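Local coordinates for thiamine-biosynthesis protein ThiS (Geobacter metallireducens GS-15, PDB 3CWI) that probably serves as a small ubiquitin-like sulfur carrier that supplies sulfur for making the thiazole ring of thiamine, at residues L18-T21 / E22-A26. Residues are numbered along the deposited sequence; the frame is centred on the assembly and turned at random.
Sequences LNVT and ELLSA
Asn19 O accepts from Leu23 N at 3.1 Å, where strand 17-19 gives way to helix 20-26. The i to i+4 pattern continues as Leu24 N donates to Val20 O (2.9 Å), followed by a longer bond from Ser25 N to Thr21 O. Two reciprocal side-chain bonds close this start of the helix. Asn19 OD1 accepts from Glu22 N at 2.7 Å, the donor somewhat out of the amide plane; a chi1 of 57°, with CG between the backbone N and the carbonyl carbon, brings OD1 to Glu22 N. In return, Glu22, extended beyond CG, reaches back, and its OE1 accepts from Asn19 N at 3.0 Å through the anti lone pair, almost straight at 173°. The two side chains cross at about a right angle, yet their amide and carboxylate planes lie only 19° apart. Leu18 CD2 lies 3.2 Å from the same OE1, placing a methyl beside the carboxylate. On the buried flank, Val20 CG1 packs tightly against Leu24 CD1 (3.5 Å), and both side chains also touch Phe49. Thr21 OG1 is hydrogen-bonded to Asp50 OD1, tying the first turn to a loop. Asn19 is the N-cap residue, with Glu22 three residues on, and their two reciprocal bonds make a capping box, here starting the helix of a ubiquitin-like ThiS fold directly after a strand that pairs with 53-55.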
loop_
_atom_site.group_PDB
_atom_site.type_symbol
_atom_site.label_atom_id
_atom_site.label_comp_id
_atom_site.label_asym_id
_atom_site.label_seq_id
_atom_site.Cartn_x
_atom_site.Cartn_y
_atom_site.Cartn_z
ATOM N N LEU A 18 -5.351 8.605 -0.002
ATOM C CA LEU A 18 -5.227 7.940 1.287
ATOM C C LEU A 18 -3.764 7.767 1.621
ATOM O O LEU A 18 -2.935 7.621 0.721
ATOM C CB LEU A 18 -5.875 6.555 1.246
ATOM C CG LEU A 18 -7.392 6.490 1.390
ATOM C CD1 LEU A 18 -7.869 5.085 1.075
ATOM C CD2 LEU A 18 -7.791 6.897 2.801
ATOM N N ASN A 19 -3.433 7.791 2.908
ATOM C CA ASN A 19 -2.046 7.585 3.290
ATOM C C ASN A 19 -1.903 6.073 3.409
ATOM O O ASN A 19 -2.901 5.347 3.461
ATOM C CB ASN A 19 -1.703 8.290 4.613
ATOM C CG ASN A 19 -2.587 7.856 5.763
ATOM O OD1 ASN A 19 -2.596 6.693 6.158
ATOM N ND2 ASN A 19 -3.331 8.808 6.320
ATOM N N VAL A 20 -0.670 5.592 3.430
ATOM C CA VAL A 20 -0.428 4.162 3.494
ATOM C C VAL A 20 -1.037 3.488 4.710
ATOM O O VAL A 20 -1.572 2.385 4.604
ATOM C CB VAL A 20 1.077 3.871 3.436
ATOM C CG1 VAL A 20 1.334 2.380 3.596
ATOM C CG2 VAL A 20 1.630 4.364 2.117
ATOM N N THR A 21 -0.950 4.149 5.858
ATOM C CA THR A 21 -1.516 3.600 7.080
ATOM C C THR A 21 -3.002 3.314 6.914
ATOM O O THR A 21 -3.486 2.241 7.280
ATOM C CB THR A 21 -1.317 4.559 8.249
ATOM O OG1 THR A 21 0.082 4.818 8.406
ATOM C CG2 THR A 21 -1.869 3.949 9.529
ATOM N N GLU A 22 -3.730 4.265 6.343
ATOM C CA GLU A 22 -5.161 4.076 6.148
ATOM C C GLU A 22 -5.423 2.959 5.138
ATOM O O GLU A 22 -6.367 2.184 5.294
ATOM C CB GLU A 22 -5.813 5.371 5.657
ATOM C CG GLU A 22 -5.692 6.535 6.631
ATOM C CD GLU A 22 -6.166 7.834 6.012
ATOM O OE1 GLU A 22 -5.702 8.157 4.894
ATOM O OE2 GLU A 22 -6.984 8.540 6.640
ATOM N N LEU A 23 -4.574 2.874 4.114
ATOM C CA LEU A 23 -4.714 1.856 3.070
ATOM C C LEU A 23 -4.578 0.444 3.624
ATOM O O LEU A 23 -5.388 -0.434 3.325
ATOM C CB LEU A 23 -3.649 2.065 1.982
ATOM C CG LEU A 23 -4.001 1.768 0.528
ATOM C CD1 LEU A 23 -2.715 1.611 -0.255
ATOM C CD2 LEU A 23 -4.848 0.523 0.406
ATOM N N LEU A 24 -3.529 0.229 4.411
ATOM C CA LEU A 24 -3.268 -1.078 5.004
ATOM C C LEU A 24 -4.454 -1.532 5.831
ATOM O O LEU A 24 -4.917 -2.669 5.708
ATOM C CB LEU A 24 -2.031 -1.014 5.898
ATOM C CG LEU A 24 -0.652 -1.233 5.271
ATOM C CD1 LEU A 24 -0.544 -0.527 3.928
ATOM C CD2 LEU A 24 0.397 -0.719 6.245
ATOM N N SER A 25 -4.944 -0.631 6.674
ATOM C CA SER A 25 -6.079 -0.935 7.526
ATOM C C SER A 25 -7.346 -1.183 6.719
ATOM O O SER A 25 -8.019 -2.200 6.899
ATOM C CB SER A 25 -6.308 0.203 8.522
ATOM O OG SER A 25 -7.422 -0.086 9.347
ATOM N N ALA A 26 -7.676 -0.264 5.820
ATOM C CA ALA A 26 -8.882 -0.425 5.013
ATOM C C ALA A 26 -8.880 -1.767 4.276
ATOM O O ALA A 26 -9.854 -2.515 4.345
ATOM C CB ALA A 26 -9.003 0.718 4.018
#